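PDB 2GFI: phytase from Debaryomyces castellii, which catalyses the hydrolytic release of phosphate from phytate as a 3-phytase of the histidine acid phosphatase family. Local coordinates for residues D19-S22 with P23-S27; L101-N105 with D106-Y110; N215-A218 with N219-I222. All blocks are in the same frame, centred on the assembly; numbering follows the deposited sequence.

Contact 1: D19-S22 with P23-S27; sequences DLAS and PQQAS
Q25 reaches back to the backbone of A21 and S22, closing a tight turn at the start of the 3-10 segment 23-25. S22 stands just ahead of that segment and serves it twice: its OG accepts from Q24 N at 3.1 Å, an ST turn, and its carbonyl O accepts from Q25 N at 2.9 Å. P23 suits the first position of the segment, since its ring fixes phi and it has no N-H to satisfy.

The tightly packed side lies where L20 meets Q25 and A26. The leucine side chain slides past that of Q25 in the opposite direction, with CD2 3.7 Å from Q25 CB, while L20 CD1 presses on A26 CB at 3.5 Å, closer than a usual methyl contact.

The looser side is that of P23 and Q24, both partly exposed. Beyond the N-H bond, the Q24 side chain meets S22 OG only near its base, by CB and more distantly by CG, and its OE1 accepts from the backbone N of L9 of the second subunit. S22 OG is also bonded to Q14 of the third subunit, so the turn is part of the assembly's interfaces.

Glutamine suits position 25 because its amide divides its work: NE2 donates to Y43 O of the second subunit, and OE1 turns to the backbone N-H groups of A21 and S22. The chain is extended beyond CG (chi2 172°), long enough for Q25 OE1 to accept from A21 N at 2.7 Å. The second bond, from S22 N to Q25 OE1, is 2.8 Å long and more nearly straight, at 165°.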
# COMPACT_ATOMS: atom_id res chain seq x y z
N ASP A 19 -14.39 -5.70 1.85
CA ASP A 19 -15.66 -5.09 1.38
C ASP A 19 -15.54 -3.61 1.01
O ASP A 19 -16.50 -2.86 1.10
CB ASP A 19 -16.80 -5.34 2.39
CG ASP A 19 -16.54 -4.76 3.73
OD1 ASP A 19 -15.71 -3.81 3.85
OD2 ASP A 19 -17.17 -5.17 4.74
N LEU A 20 -14.34 -3.19 0.60
CA LEU A 20 -14.06 -1.80 0.38
C LEU A 20 -13.96 -1.60 -1.12
O LEU A 20 -13.76 -2.55 -1.86
CB LEU A 20 -12.73 -1.42 1.05
CG LEU A 20 -12.71 -1.51 2.56
CD1 LEU A 20 -11.32 -1.13 3.09
CD2 LEU A 20 -13.83 -0.67 3.19
N ALA A 21 -14.10 -0.36 -1.57
CA ALA A 21 -13.91 -0.04 -2.99
C ALA A 21 -12.45 0.26 -3.18
O ALA A 21 -11.84 -0.15 -4.16
CB ALA A 21 -14.77 1.16 -3.36
N SER A 22 -11.89 0.99 -2.21
CA SER A 22 -10.51 1.36 -2.23
C SER A 22 -9.83 0.88 -0.95
O SER A 22 -10.41 0.99 0.12
CB SER A 22 -10.40 2.89 -2.31
OG SER A 22 -9.05 3.27 -2.17
N PRO A 23 -8.60 0.38 -1.06
CA PRO A 23 -7.84 -0.02 0.11
C PRO A 23 -7.61 1.17 1.03
O PRO A 23 -7.39 0.98 2.21
CB PRO A 23 -6.50 -0.55 -0.48
CG PRO A 23 -6.44 -0.01 -1.81
CD PRO A 23 -7.84 0.15 -2.30
N GLN A 24 -7.70 2.40 0.49
CA GLN A 24 -7.58 3.57 1.34
C GLN A 24 -8.79 3.80 2.25
O GLN A 24 -8.73 4.67 3.12
CB GLN A 24 -7.27 4.85 0.55
CG GLN A 24 -6.01 4.78 -0.23
CD GLN A 24 -5.79 6.00 -1.10
OE1 GLN A 24 -6.69 6.77 -1.32
NE2 GLN A 24 -4.60 6.15 -1.59
N GLN A 25 -9.85 3.01 2.09
CA GLN A 25 -10.96 3.08 3.03
C GLN A 25 -10.66 2.26 4.27
O GLN A 25 -11.45 2.29 5.19
CB GLN A 25 -12.28 2.60 2.39
CG GLN A 25 -12.73 3.52 1.22
CD GLN A 25 -13.89 2.95 0.48
OE1 GLN A 25 -13.72 2.07 -0.36
NE2 GLN A 25 -15.08 3.44 0.78
N ALA A 26 -9.55 1.52 4.27
CA ALA A 26 -9.20 0.62 5.37
C ALA A 26 -8.42 1.34 6.43
O ALA A 26 -7.64 2.25 6.13
CB ALA A 26 -8.37 -0.56 4.87
N SER A 27 -8.62 0.91 7.67
CA SER A 27 -7.77 1.39 8.76
C SER A 27 -6.94 0.24 9.29
O SER A 27 -7.40 -0.55 10.13
CB SER A 27 -8.60 2.06 9.86
OG SER A 27 -9.33 3.13 9.28

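Contact 2: L101-N105 with D106-Y110; sequences LAFLN and DDYEY
F103 and Y108 form a T-shaped aromatic pair at the end of the 3-10 segment that closes at N105. The phenylalanine edge points at the tyrosine face, F103 CE1 lying 3.5 Å from Y108 CZ, with the ring planes 82° apart. With chi1 at 179°, the Y108 side chain extends opposite its own N, which lays the ring beside F103. L104 adds an apolar contact, its CD2 3.5 Å from Y108 CD2. Cutting Y108 back to an alanine is likely to leave the F103 edge and L104 CD2 without the ring they pack on, and E262 without its weak hydroxyl partner.

Backbone bonds make the turn itself. D106 N donates to F103 O at 3.0 Å, and a weak bond from D107 N to N105 O makes D106 the centre of an inverse gamma turn.

Water supplies a third kind of link. One molecule accepts from Y108 N at 2.9 Å and donates to L104 O; another accepts from N105 ND2 and lies 3.0 Å from D106 OD2.

N105 ND2 also donates to F97 O. D106 OD2 accepts from G99 N of the fourth subunit, and N105 packs on K98 of that chain. Apolar contact thus sets the tyrosine, while the polar side chains are left to meet the other chain.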
# COMPACT_ATOMS: atom_id res chain seq x y z
N LEU A 101 5.55 -21.90 19.66
CA LEU A 101 6.96 -21.93 20.06
C LEU A 101 7.82 -22.87 19.23
O LEU A 101 9.02 -23.01 19.49
CB LEU A 101 7.09 -22.24 21.55
CG LEU A 101 6.45 -21.25 22.53
CD1 LEU A 101 6.74 -21.68 23.95
CD2 LEU A 101 6.95 -19.83 22.28
N ALA A 102 7.24 -23.49 18.20
CA ALA A 102 7.99 -24.49 17.40
C ALA A 102 9.27 -23.98 16.75
O ALA A 102 10.22 -24.74 16.56
CB ALA A 102 7.09 -25.15 16.33
N PHE A 103 9.29 -22.71 16.38
CA PHE A 103 10.47 -22.15 15.72
C PHE A 103 11.72 -22.32 16.61
O PHE A 103 12.85 -22.22 16.12
CB PHE A 103 10.26 -20.66 15.40
CG PHE A 103 10.10 -19.79 16.63
CD1 PHE A 103 11.20 -19.20 17.24
CD2 PHE A 103 8.83 -19.58 17.19
CE1 PHE A 103 11.05 -18.41 18.38
CE2 PHE A 103 8.68 -18.81 18.34
CZ PHE A 103 9.78 -18.19 18.92
N LEU A 104 11.49 -22.54 17.91
CA LEU A 104 12.56 -22.74 18.91
C LEU A 104 13.40 -23.96 18.63
O LEU A 104 14.58 -23.96 18.96
CB LEU A 104 12.00 -22.82 20.33
CG LEU A 104 11.38 -21.53 20.87
CD1 LEU A 104 10.74 -21.78 22.19
CD2 LEU A 104 12.43 -20.42 20.98
N ASN A 105 12.81 -24.97 18.00
CA ASN A 105 13.53 -26.17 17.51
C ASN A 105 14.49 -25.93 16.33
O ASN A 105 15.37 -26.76 16.07
CB ASN A 105 12.54 -27.27 17.05
CG ASN A 105 11.46 -27.57 18.08
OD1 ASN A 105 11.72 -27.71 19.26
ND2 ASN A 105 10.22 -27.66 17.60
N ASP A 106 14.32 -24.83 15.59
CA ASP A 106 14.96 -24.76 14.27
C ASP A 106 16.33 -24.13 14.23
O ASP A 106 16.57 -23.21 13.43
CB ASP A 106 14.04 -24.10 13.25
CG ASP A 106 12.68 -24.75 13.21
OD1 ASP A 106 11.69 -24.04 12.92
OD2 ASP A 106 12.50 -25.96 13.48
N ASP A 107 17.26 -24.63 15.05
CA ASP A 107 18.55 -23.97 15.19
C ASP A 107 18.27 -22.52 15.41
O ASP A 107 18.75 -21.66 14.66
CB ASP A 107 19.38 -24.11 13.91
CG ASP A 107 19.70 -25.55 13.59
OD1 ASP A 107 19.73 -26.37 14.56
OD2 ASP A 107 19.95 -25.92 12.41
N TYR A 108 17.46 -22.26 16.41
CA TYR A 108 17.09 -20.90 16.66
C TYR A 108 18.21 -20.29 17.50
O TYR A 108 18.46 -20.71 18.62
CB TYR A 108 15.75 -20.87 17.36
CG TYR A 108 15.25 -19.50 17.70
CD1 TYR A 108 14.93 -18.57 16.71
CD2 TYR A 108 15.06 -19.14 19.03
CE1 TYR A 108 14.46 -17.32 17.05
CE2 TYR A 108 14.57 -17.91 19.37
CZ TYR A 108 14.28 -17.00 18.38
OH TYR A 108 13.78 -15.77 18.75
N GLU A 109 18.90 -19.33 16.91
CA GLU A 109 19.98 -18.67 17.60
C GLU A 109 19.44 -17.53 18.45
O GLU A 109 18.42 -16.94 18.15
CB GLU A 109 20.98 -18.16 16.60
CG GLU A 109 21.68 -19.26 15.83
CD GLU A 109 22.76 -18.72 14.89
OE1 GLU A 109 22.53 -17.74 14.13
OE2 GLU A 109 23.88 -19.27 14.92
N TYR A 110 20.13 -17.23 19.54
CA TYR A 110 19.85 -16.02 20.28
C TYR A 110 20.27 -14.84 19.39
O TYR A 110 21.32 -14.92 18.73
CB TYR A 110 20.59 -16.02 21.59
CG TYR A 110 20.33 -14.75 22.34
CD1 TYR A 110 19.04 -14.37 22.64
CD2 TYR A 110 21.38 -13.92 22.75
CE1 TYR A 110 18.79 -13.18 23.32
CE2 TYR A 110 21.13 -12.73 23.46
CZ TYR A 110 19.83 -12.37 23.73
OH TYR A 110 19.54 -11.20 24.39
O HOH W 1 16.93 -24.45 18.24
O HOH W 2 9.94 -27.08 14.69

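Contact 3: N215-A218 with N219-I222; sequences NENA and NTAI
N217 and T220 face each other across two overlapping type I beta turns, N215 to A218 and N217 to T220, which lead the chain into the short helix 220-223. The first turn begins at N215. Its OD1 accepts from N217 N at 3.2 Å, an Asx turn in which the donor lies well above the amide plane, and N215 O receives A218 N at 3.0 Å. Asparagine suits the place because its short side chain lets OD1 reach forward to N217 N.

E216, the next residue, has an exposed side chain and contributes through its carbonyl: a water lies 2.6 Å from E216 O and makes a weak bond with N219 N.

N217 carries the contact. Its carbonyl O takes two donors from the same residue, T220 OG1 at 2.9 Å in the carbonyl plane and T220 N at 3.2 Å. In T220, chi1 of 41° sets OG1 between the backbone N and the carbonyl carbon, close enough to the N-H for both to reach N217 O. The other branch of the threonine, CG2, packs on N217, 3.7 Å from its CB and 3.5 Å from ND2. A beta-branched residue with a hydroxyl therefore does both jobs.

A218 is exposed and its methyl touches N299. After it comes N219 at the N-cap position, though its side chain makes no capping bond.

N219 and I222 both touch Y293 of helix 277-295, with I222 also meeting V354. N215 O accepts from N299 ND2, and strand 189-194 precedes the loop in the chain.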
# COMPACT_ATOMS: atom_id res chain seq x y z
N ASN A 215 12.27 10.35 41.89
CA ASN A 215 12.27 8.92 42.01
C ASN A 215 11.42 8.32 40.89
O ASN A 215 10.19 8.35 40.94
CB ASN A 215 11.78 8.51 43.41
CG ASN A 215 11.80 7.03 43.62
OD1 ASN A 215 12.47 6.28 42.90
ND2 ASN A 215 11.06 6.58 44.62
N GLU A 216 12.09 7.78 39.86
CA GLU A 216 11.37 7.18 38.72
C GLU A 216 10.51 6.03 39.16
O GLU A 216 9.49 5.73 38.54
CB GLU A 216 12.31 6.76 37.59
CG GLU A 216 13.39 5.75 37.96
CD GLU A 216 14.12 5.22 36.74
OE1 GLU A 216 14.21 5.98 35.72
OE2 GLU A 216 14.60 4.05 36.79
N ASN A 217 10.91 5.39 40.26
CA ASN A 217 10.14 4.26 40.77
C ASN A 217 9.14 4.58 41.85
O ASN A 217 8.56 3.68 42.44
CB ASN A 217 11.08 3.13 41.19
CG ASN A 217 11.89 2.62 40.03
OD1 ASN A 217 13.13 2.67 40.05
ND2 ASN A 217 11.21 2.17 38.98
N ALA A 218 8.89 5.87 42.08
CA ALA A 218 7.95 6.30 43.10
C ALA A 218 6.58 5.64 42.98
O ALA A 218 5.91 5.45 43.98
CB ALA A 218 7.79 7.81 43.08
N ASN A 219 6.16 5.30 41.77
CA ASN A 219 4.78 4.87 41.56
C ASN A 219 4.65 3.43 41.15
O ASN A 219 3.62 3.04 40.62
CB ASN A 219 4.11 5.76 40.54
CG ASN A 219 3.96 7.17 41.01
OD1 ASN A 219 4.34 8.15 40.32
ND2 ASN A 219 3.39 7.32 42.21
N THR A 220 5.68 2.63 41.40
CA THR A 220 5.68 1.25 40.94
C THR A 220 4.50 0.44 41.48
O THR A 220 3.97 -0.38 40.75
CB THR A 220 7.02 0.55 41.25
OG1 THR A 220 7.46 0.95 42.54
CG2 THR A 220 8.14 1.09 40.35
N ALA A 221 4.11 0.65 42.74
CA ALA A 221 3.03 -0.13 43.35
C ALA A 221 1.67 0.11 42.67
O ALA A 221 0.88 -0.82 42.53
CB ALA A 221 2.93 0.13 44.89
N ILE A 222 1.41 1.37 42.28
CA ILE A 222 0.26 1.73 41.44
C ILE A 222 0.32 0.98 40.11
O ILE A 222 -0.62 0.29 39.72
CB ILE A 222 0.25 3.25 41.13
CG1 ILE A 222 0.08 4.06 42.43
CG2 ILE A 222 -0.85 3.56 40.14
CD1 ILE A 222 0.12 5.64 42.25
O HOH W 3 7.53 7.21 39.48
O HOH W 4 6.61 4.04 38.79

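In the fold
All three contacts are local turns well separated in space, and all lie away from the predicted active-site residues. They differ in burial. Contact 1, in the segment ahead of the first strand, is buried, probably in large part by the two other subunits that pack on it, and relies on a glutamine amide and tight methyl packing. Contact 2, in the loop that joins helices 77-91 and 133-148, is partly buried: an aromatic pair works within the chain, while D106 and N105 meet the fourth subunit. Contact 3 is a surface contact that no other chain touches; backbone groups, an asparagine side chain and a threonine hydroxyl do most of its bonding, with weaker water links. Contacts 2 and 3 hold different elements, their nearest atoms about 20 Å apart.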